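Local coordinates for protein multicopper oxidase type 1 (Nitrosomonas europaea, PDB 3G5W) that binds copper at several sites and probably acts as a laccase-like two-domain multicopper oxidase, at residues S209-K214 and D226-G231; I180-K183 and V187-L190; H111-G116 and D162-Y167. All blocks are in the same frame, centred on the assembly; numbering follows the deposited sequence.

Contacts 1 and 2 both span the two sheets of the second cupredoxin domain: 187-190 and 209-214 lie in one sheet, 180-183 and 226-231 in the other. Their centres are about 16 Å apart, and they meet where Phe213 CE2 lies 3.8 Å from Arg189 NH1, a cation-pi pair. Contact 3, centred about 23 Å from contact 1 and about 28 Å from contact 2, joins a copper-binding helix of the first domain to the chain entering strand 166-169, an outermost strand of the sheet that holds 187-190 and 209-214. The side chain of Asp226 is about 5 Å from a bound copper-oxygen linkage. The side chain of Leu190 is about 13 Å from a bound copper-oxygen linkage.

Contact 1: residues S209-K214 and D226-G231; sequences SQIAFK and DTVLIG
From Ser209 and Asp226, whose CA atoms lie 5.1 Å apart, the two segments run in the same general direction and diverge, so that the CA atoms of Ile211 and Val228 are already separated by 7.6 Å. The strands belong to opposing sheets of a cupredoxin sandwich, and side chains bridge the gap. Ile211 and Val228 reach toward each other tip to tip: Val228 CG2 meets the CG1-CD1 arm of Ile211, with 3.8 Å from CG2 to CG1. That methyl stands anti to the Val228 carbonyl carbon (chi1 -177° for CG1), while the Ile211 arm is nearly extended (chi2 162°), and its CD1 lies as close to Val228 CG2 as CG1 does. At the close end, Ser209 OG approaches Asp226 O only loosely, at 4.1 Å.

The carbonyl of Asp226 instead receives a hydrogen bond from ND1 of His203, which lines a copper-oxygen-copper pocket. The Asp226 side chain leaves the backbone away from 209-214. Its OD1 takes a hydrogen bond from Thr227 OG1, 2.8 Å away, and another from His61 of the second subunit; OD2 forms a salt bridge with Arg235 of that subunit. A small buried hydrocarbon bridge thus joins the sheets, while the carboxylate ties the residue leading into strand 227-230 to the neighbouring subunit and probably helps to position His61 there, as the Asp226 carbonyl probably does for His203.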
loop_
_atom_site.group_PDB
_atom_site.type_symbol
_atom_site.label_atom_id
_atom_site.label_comp_id
_atom_site.label_asym_id
_atom_site.label_seq_id
_atom_site.Cartn_x
_atom_site.Cartn_y
_atom_site.Cartn_z
ATOM N N SER A 209 -14.194 5.922 -11.059
ATOM C CA SER A 209 -14.004 6.368 -9.684
ATOM C C SER A 209 -13.327 7.731 -9.669
ATOM O O SER A 209 -12.211 7.879 -10.180
ATOM C CB SER A 209 -13.152 5.368 -8.898
ATOM O OG SER A 209 -13.859 4.163 -8.670
ATOM N N GLN A 210 -14.007 8.723 -9.096
ATOM C CA GLN A 210 -13.403 10.028 -8.883
ATOM C C GLN A 210 -12.988 10.103 -7.418
ATOM O O GLN A 210 -13.831 10.282 -6.538
ATOM C CB GLN A 210 -14.380 11.167 -9.211
ATOM C CG GLN A 210 -14.926 11.168 -10.639
ATOM C CD GLN A 210 -16.019 12.216 -10.830
ATOM O OE1 GLN A 210 -15.769 13.415 -10.714
ATOM N NE2 GLN A 210 -17.241 11.762 -11.105
ATOM N N ILE A 211 -11.692 9.956 -7.166
ATOM C CA ILE A 211 -11.152 10.013 -5.805
ATOM C C ILE A 211 -11.059 11.490 -5.440
ATOM O O ILE A 211 -10.148 12.188 -5.890
ATOM C CB ILE A 211 -9.776 9.303 -5.710
ATOM C CG1 ILE A 211 -9.893 7.864 -6.237
ATOM C CG2 ILE A 211 -9.258 9.325 -4.267
ATOM C CD1 ILE A 211 -8.588 7.193 -6.595
ATOM N N ALA A 212 -12.017 11.962 -4.645
ATOM C CA ALA A 212 -12.217 13.404 -4.449
ATOM C C ALA A 212 -11.757 13.970 -3.100
ATOM O O ALA A 212 -11.490 15.176 -2.990
ATOM C CB ALA A 212 -13.677 13.768 -4.705
ATOM N N PHE A 213 -11.701 13.117 -2.078
ATOM C CA PHE A 213 -11.262 13.528 -0.739
ATOM C C PHE A 213 -10.348 12.469 -0.131
ATOM O O PHE A 213 -10.570 11.270 -0.323
ATOM C CB PHE A 213 -12.462 13.743 0.205
ATOM C CG PHE A 213 -13.394 14.858 -0.209
ATOM C CD1 PHE A 213 -13.355 16.086 0.436
ATOM C CD2 PHE A 213 -14.337 14.663 -1.222
ATOM C CE1 PHE A 213 -14.215 17.117 0.069
ATOM C CE2 PHE A 213 -15.203 15.687 -1.597
ATOM C CZ PHE A 213 -15.139 16.916 -0.952
ATOM N N LYS A 214 -9.319 12.924 0.586
ATOM C CA LYS A 214 -8.479 12.048 1.405
ATOM C C LYS A 214 -8.481 12.576 2.822
ATOM O O LYS A 214 -8.280 13.771 3.036
ATOM C CB LYS A 214 -7.032 11.965 0.891
ATOM C CG LYS A 214 -6.088 11.228 1.874
ATOM C CD LYS A 214 -4.637 11.173 1.416
ATOM C CE LYS A 214 -3.701 10.765 2.581
ATOM N NZ LYS A 214 -4.232 9.626 3.415
ATOM N N ASP A 226 -10.139 3.447 -11.434
ATOM C CA ASP A 226 -11.128 2.408 -11.165
ATOM C C ASP A 226 -10.840 1.584 -9.910
ATOM O O ASP A 226 -11.699 0.824 -9.464
ATOM C CB ASP A 226 -11.348 1.503 -12.394
ATOM C CG ASP A 226 -10.083 0.778 -12.846
ATOM O OD1 ASP A 226 -9.418 0.119 -12.022
ATOM O OD2 ASP A 226 -9.759 0.848 -14.054
ATOM N N THR A 227 -9.633 1.745 -9.361
ATOM C CA THR A 227 -9.197 1.015 -8.164
ATOM C C THR A 227 -8.541 1.978 -7.167
ATOM O O THR A 227 -7.606 2.709 -7.510
ATOM C CB THR A 227 -8.233 -0.163 -8.524
ATOM O OG1 THR A 227 -8.858 -1.015 -9.493
ATOM C CG2 THR A 227 -7.873 -1.001 -7.297
ATOM N N VAL A 228 -9.059 1.979 -5.942
ATOM C CA VAL A 228 -8.604 2.875 -4.887
ATOM C C VAL A 228 -7.836 2.083 -3.831
ATOM O O VAL A 228 -8.425 1.286 -3.097
ATOM C CB VAL A 228 -9.798 3.598 -4.199
ATOM C CG1 VAL A 228 -9.294 4.591 -3.148
ATOM C CG2 VAL A 228 -10.703 4.301 -5.245
ATOM N N LEU A 229 -6.528 2.316 -3.749
ATOM C CA LEU A 229 -5.706 1.669 -2.732
ATOM C C LEU A 229 -5.830 2.449 -1.425
ATOM O O LEU A 229 -5.458 3.634 -1.358
ATOM C CB LEU A 229 -4.245 1.582 -3.197
ATOM C CG LEU A 229 -3.353 0.540 -2.511
ATOM C CD1 LEU A 229 -3.810 -0.870 -2.861
ATOM C CD2 LEU A 229 -1.880 0.746 -2.911
ATOM N N ILE A 230 -6.385 1.799 -0.400
ATOM C CA ILE A 230 -6.668 2.451 0.883
ATOM C C ILE A 230 -6.055 1.679 2.064
ATOM O O ILE A 230 -6.274 0.477 2.223
ATOM C CB ILE A 230 -8.197 2.743 1.080
ATOM C CG1 ILE A 230 -8.445 3.490 2.398
ATOM C CG2 ILE A 230 -9.043 1.468 0.965
ATOM C CD1 ILE A 230 -9.879 3.913 2.628
ATOM N N GLY A 231 -5.260 2.383 2.865
ATOM C CA GLY A 231 -4.516 1.775 3.966
ATOM C C GLY A 231 -5.144 2.066 5.312
ATOM O O GLY A 231 -6.006 2.934 5.414
#

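Contact 2: residues I180-K183 and V187-L190; sequences IRVK and VIRL
Ile180 and Val182 face Ile188 and Leu190 across a beta arch, in which consecutive strands turn from one sheet of the cupredoxin sandwich into the other. The strand axes run close to antiparallel (161°) but remain 9.4 Å apart, too far for backbone pairing, so branched side chains fill the interval.

Ile188 is the middle piece and uses two separate branches. Its CG2 meets Val182 CG1 at 3.8 Å, the two side chains crossing at about a right angle. Its other arm starts in the crowded position between backbone N and carbonyl carbon (chi1 70°) and then extends, which carries CD1 to within 4.0 Å of Ile180 CG2; here the side chains slant across one another. Ile180 is likewise shared between two partners, for its CG1-CD1 arm reaches Leu190.

Strands on either flank of 187-190 complete this core: Tyr139 of strand 137-146 packs against Ile180 and Ile188, and Leu240 of strand 235-241 against Ile188 and Leu190. Arg189, alternating with these apolar residues, instead forms salt bridges with Asp237 and Glu132. Every touching group in the arch is aliphatic, and all four residues are buried, so the contact rests on van der Waals packing and burial of apolar surface. At the Ile180 end it closes with methyl against methyl, Ile180 CD1 lying 4.1 Å from Leu190 CD2.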
loop_
_atom_site.group_PDB
_atom_site.type_symbol
_atom_site.label_atom_id
_atom_site.label_comp_id
_atom_site.label_asym_id
_atom_site.label_seq_id
_atom_site.Cartn_x
_atom_site.Cartn_y
_atom_site.Cartn_z
ATOM N N ILE A 180 -25.964 -1.758 -3.468
ATOM C CA ILE A 180 -26.139 -0.312 -3.530
ATOM C C ILE A 180 -27.116 -0.070 -4.667
ATOM O O ILE A 180 -26.818 -0.394 -5.804
ATOM C CB ILE A 180 -24.774 0.382 -3.751
ATOM C CG1 ILE A 180 -23.922 0.232 -2.478
ATOM C CG2 ILE A 180 -24.943 1.871 -4.165
ATOM C CD1 ILE A 180 -22.429 0.526 -2.652
ATOM N N ARG A 181 -28.306 0.443 -4.351
ATOM C CA ARG A 181 -29.371 0.552 -5.354
ATOM C C ARG A 181 -29.511 1.974 -5.861
ATOM O O ARG A 181 -29.678 2.908 -5.076
ATOM C CB ARG A 181 -30.712 0.036 -4.812
ATOM C CG ARG A 181 -30.717 -1.453 -4.559
ATOM C CD ARG A 181 -32.055 -1.957 -4.075
ATOM N NE ARG A 181 -32.119 -3.416 -4.173
ATOM C CZ ARG A 181 -33.157 -4.155 -3.794
ATOM N NH1 ARG A 181 -34.235 -3.576 -3.273
ATOM N NH2 ARG A 181 -33.113 -5.475 -3.931
ATOM N N VAL A 182 -29.443 2.124 -7.180
ATOM C CA VAL A 182 -29.409 3.441 -7.820
ATOM C C VAL A 182 -30.309 3.492 -9.050
ATOM O O VAL A 182 -30.859 2.472 -9.472
ATOM C CB VAL A 182 -27.970 3.825 -8.269
ATOM C CG1 VAL A 182 -27.030 3.965 -7.067
ATOM C CG2 VAL A 182 -27.424 2.813 -9.282
ATOM N N LYS A 183 -30.448 4.688 -9.618
ATOM C CA LYS A 183 -31.039 4.848 -10.944
ATOM C C LYS A 183 -30.160 5.765 -11.782
ATOM O O LYS A 183 -29.324 6.489 -11.248
ATOM C CB LYS A 183 -32.472 5.387 -10.859
ATOM C CG LYS A 183 -32.587 6.856 -10.498
ATOM C CD LYS A 183 -34.028 7.223 -10.160
ATOM C CE LYS A 183 -34.143 8.698 -9.794
ATOM N NZ LYS A 183 -33.398 9.056 -8.536
ATOM N N VAL A 187 -25.789 10.375 -8.452
ATOM C CA VAL A 187 -24.370 10.590 -8.213
ATOM C C VAL A 187 -24.134 10.121 -6.794
ATOM O O VAL A 187 -24.712 10.669 -5.853
ATOM C CB VAL A 187 -23.980 12.079 -8.349
ATOM C CG1 VAL A 187 -22.521 12.307 -7.908
ATOM C CG2 VAL A 187 -24.200 12.561 -9.781
ATOM N N ILE A 188 -23.321 9.085 -6.633
ATOM C CA ILE A 188 -23.101 8.538 -5.293
ATOM C C ILE A 188 -21.724 8.889 -4.742
ATOM O O ILE A 188 -20.753 9.041 -5.485
ATOM C CB ILE A 188 -23.403 7.009 -5.185
ATOM C CG1 ILE A 188 -22.357 6.167 -5.928
ATOM C CG2 ILE A 188 -24.834 6.702 -5.671
ATOM C CD1 ILE A 188 -22.610 4.656 -5.875
ATOM N N ARG A 189 -21.674 9.033 -3.427
ATOM C CA ARG A 189 -20.448 9.293 -2.710
ATOM C C ARG A 189 -20.211 8.086 -1.817
ATOM O O ARG A 189 -21.014 7.809 -0.932
ATOM C CB ARG A 189 -20.619 10.559 -1.882
ATOM C CG ARG A 189 -19.405 10.994 -1.082
ATOM C CD ARG A 189 -19.715 12.314 -0.374
ATOM N NE ARG A 189 -18.563 12.815 0.370
ATOM C CZ ARG A 189 -18.380 14.091 0.709
ATOM N NH1 ARG A 189 -17.292 14.448 1.380
ATOM N NH2 ARG A 189 -19.274 15.015 0.369
ATOM N N LEU A 190 -19.138 7.347 -2.088
ATOM C CA LEU A 190 -18.724 6.250 -1.226
ATOM C C LEU A 190 -17.637 6.722 -0.271
ATOM O O LEU A 190 -16.532 7.087 -0.689
ATOM C CB LEU A 190 -18.219 5.056 -2.042
ATOM C CG LEU A 190 -19.046 4.539 -3.223
ATOM C CD1 LEU A 190 -18.284 3.411 -3.925
ATOM C CD2 LEU A 190 -20.434 4.080 -2.791
#

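Contact 3: residues H111-G116 and D162-Y167; sequences HVTMRG and DVFDYY. With CU (copper (II) ion), chain G.
Thr113 and Met114, at the end of the short helix that carries His111 in the first cupredoxin domain, meet Phe164 and Asp162 of the chain that leads into strand 166-169 of the second. The helical segment opens at the type 1 copper site, where His111 binds the copper ion through ND1 at 2.1 Å. His56 and Cys104 are further ligands, and Met117, against which His111 packs, completes the set of four residues.

Two residues on, Thr113 turns its methyl to the other domain. CG2 stands anti to the Thr113 backbone N (chi1 -55° for OG1) and meets Phe164 CE1 at 3.8 Å, approaching the ring at its edge and in its plane, not over a face. The hydroxyl branch makes a weak hydrogen bond to Asp255 of the third subunit.

Met114 follows with a bent chain: a chi3 of 76° brings its terminal methyl beside Asp162, and CE comes to 4.1 Å from OD2. This carboxylate is held mainly from elsewhere, OD1 by Trp150 NE1 and OD2 by the backbone N of Ile159. Further back along Met114, CG lies 4.2 Å above the guanidinium plane of Arg115, toward its rim. Arg115 itself forms a salt bridge with Glu110 and donates to the carbonyls of Trp150, Ala151, Glu156 and His23, so it links the chain four residues beyond His111 to the segment that carries Trp150.

Across the domain boundary the direct contact is therefore slight, an aromatic edge against a methyl and a thioether methyl beside a carboxylate. Asp162 is fixed within its own loop region, whereas the Arg115 bonds to the carbonyls of Trp150, Ala151 and Glu156 probably do more to link the copper-bearing helix to the second domain.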
loop_
_atom_site.group_PDB
_atom_site.type_symbol
_atom_site.label_atom_id
_atom_site.label_comp_id
_atom_site.label_asym_id
_atom_site.label_seq_id
_atom_site.Cartn_x
_atom_site.Cartn_y
_atom_site.Cartn_z
ATOM N N HIS A 111 -8.501 -4.666 19.979
ATOM C CA HIS A 111 -9.778 -3.959 20.175
ATOM C C HIS A 111 -10.360 -3.371 18.890
ATOM O O HIS A 111 -11.560 -3.506 18.632
ATOM C CB HIS A 111 -9.649 -2.872 21.254
ATOM C CG HIS A 111 -9.501 -3.408 22.651
ATOM N ND1 HIS A 111 -9.971 -2.737 23.760
ATOM C CD2 HIS A 111 -8.948 -4.555 23.115
ATOM C CE1 HIS A 111 -9.693 -3.436 24.847
ATOM N NE2 HIS A 111 -9.081 -4.549 24.482
ATOM N N VAL A 112 -9.514 -2.725 18.089
ATOM C CA VAL A 112 -9.969 -2.136 16.824
ATOM C C VAL A 112 -10.026 -3.206 15.729
ATOM O O VAL A 112 -11.059 -3.383 15.085
ATOM C CB VAL A 112 -9.103 -0.917 16.380
ATOM C CG1 VAL A 112 -9.652 -0.295 15.095
ATOM C CG2 VAL A 112 -9.073 0.130 17.465
ATOM N N THR A 113 -8.920 -3.926 15.541
ATOM C CA THR A 113 -8.833 -4.967 14.510
ATOM C C THR A 113 -9.959 -6.009 14.573
ATOM O O THR A 113 -10.567 -6.322 13.542
ATOM C CB THR A 113 -7.454 -5.675 14.532
ATOM O OG1 THR A 113 -6.413 -4.697 14.401
ATOM C CG2 THR A 113 -7.334 -6.699 13.399
ATOM N N MET A 114 -10.252 -6.529 15.768
ATOM C CA MET A 114 -11.191 -7.655 15.869
ATOM C C MET A 114 -12.263 -7.605 16.969
ATOM O O MET A 114 -12.925 -8.610 17.224
ATOM C CB MET A 114 -10.426 -8.984 15.927
ATOM C CG MET A 114 -9.567 -9.191 17.181
ATOM S SD MET A 114 -8.462 -10.620 17.019
ATOM C CE MET A 114 -7.190 -9.965 15.925
ATOM N N ARG A 115 -12.459 -6.454 17.604
ATOM C CA ARG A 115 -13.543 -6.347 18.599
ATOM C C ARG A 115 -14.599 -5.308 18.218
ATOM O O ARG A 115 -15.438 -4.940 19.042
ATOM C CB ARG A 115 -12.988 -6.097 20.009
ATOM C CG ARG A 115 -12.002 -7.169 20.505
ATOM C CD ARG A 115 -12.654 -8.536 20.699
ATOM N NE ARG A 115 -11.639 -9.576 20.875
ATOM C CZ ARG A 115 -11.795 -10.859 20.558
ATOM N NH1 ARG A 115 -10.792 -11.706 20.746
ATOM N NH2 ARG A 115 -12.937 -11.302 20.052
ATOM N N GLY A 116 -14.553 -4.854 16.961
ATOM C CA GLY A 116 -15.568 -3.964 16.390
ATOM C C GLY A 116 -15.736 -2.604 17.053
ATOM O O GLY A 116 -16.827 -2.035 17.021
ATOM N N ASP A 162 -0.917 -14.795 13.741
ATOM C CA ASP A 162 -2.349 -14.720 13.446
ATOM C C ASP A 162 -2.629 -14.984 11.973
ATOM O O ASP A 162 -1.852 -14.577 11.089
ATOM C CB ASP A 162 -2.908 -13.350 13.832
ATOM C CG ASP A 162 -3.305 -13.270 15.292
ATOM O OD1 ASP A 162 -3.181 -14.282 16.019
ATOM O OD2 ASP A 162 -3.740 -12.183 15.717
ATOM N N VAL A 163 -3.731 -15.675 11.712
ATOM C CA VAL A 163 -4.150 -15.943 10.342
ATOM C C VAL A 163 -5.467 -15.222 10.080
ATOM O O VAL A 163 -6.512 -15.577 10.644
ATOM C CB VAL A 163 -4.250 -17.467 10.049
ATOM C CG1 VAL A 163 -4.679 -17.708 8.621
ATOM C CG2 VAL A 163 -2.896 -18.154 10.313
ATOM N N PHE A 164 -5.407 -14.186 9.247
ATOM C CA PHE A 164 -6.615 -13.443 8.895
ATOM C C PHE A 164 -7.429 -14.297 7.940
ATOM O O PHE A 164 -6.872 -14.905 7.030
ATOM C CB PHE A 164 -6.265 -12.090 8.259
ATOM C CG PHE A 164 -5.756 -11.076 9.238
ATOM C CD1 PHE A 164 -6.625 -10.167 9.825
ATOM C CD2 PHE A 164 -4.407 -11.031 9.578
ATOM C CE1 PHE A 164 -6.156 -9.223 10.743
ATOM C CE2 PHE A 164 -3.932 -10.096 10.501
ATOM C CZ PHE A 164 -4.804 -9.193 11.078
ATOM N N ASP A 165 -8.741 -14.356 8.148
ATOM C CA ASP A 165 -9.575 -15.231 7.325
ATOM C C ASP A 165 -10.989 -14.733 7.018
ATOM O O ASP A 165 -11.704 -15.378 6.260
ATOM C CB ASP A 165 -9.625 -16.658 7.906
ATOM C CG ASP A 165 -9.975 -16.693 9.381
ATOM O OD1 ASP A 165 -10.314 -15.643 9.977
ATOM O OD2 ASP A 165 -9.904 -17.801 9.952
ATOM N N TYR A 166 -11.391 -13.607 7.611
ATOM C CA TYR A 166 -12.663 -12.962 7.258
ATOM C C TYR A 166 -12.477 -11.467 7.020
ATOM O O TYR A 166 -11.688 -10.812 7.700
ATOM C CB TYR A 166 -13.770 -13.224 8.300
ATOM C CG TYR A 166 -14.262 -14.656 8.281
ATOM C CD1 TYR A 166 -15.405 -15.015 7.554
ATOM C CD2 TYR A 166 -13.572 -15.656 8.972
ATOM C CE1 TYR A 166 -15.849 -16.334 7.521
ATOM C CE2 TYR A 166 -14.004 -16.975 8.945
ATOM C CZ TYR A 166 -15.146 -17.305 8.223
ATOM O OH TYR A 166 -15.568 -18.607 8.197
ATOM N N TYR A 167 -13.208 -10.953 6.033
ATOM C CA TYR A 167 -13.076 -9.568 5.581
ATOM C C TYR A 167 -14.471 -8.989 5.390
ATOM O O TYR A 167 -15.327 -9.625 4.788
ATOM C CB TYR A 167 -12.250 -9.522 4.284
ATOM C CG TYR A 167 -10.984 -10.318 4.443
ATOM C CD1 TYR A 167 -9.846 -9.742 5.015
ATOM C CD2 TYR A 167 -10.944 -11.673 4.107
ATOM C CE1 TYR A 167 -8.683 -10.489 5.213
ATOM C CE2 TYR A 167 -9.785 -12.425 4.300
ATOM C CZ TYR A 167 -8.662 -11.819 4.848
ATOM O OH TYR A 167 -7.512 -12.547 5.047
HETATM CU CU CU G . -11.019 -0.899 23.743
#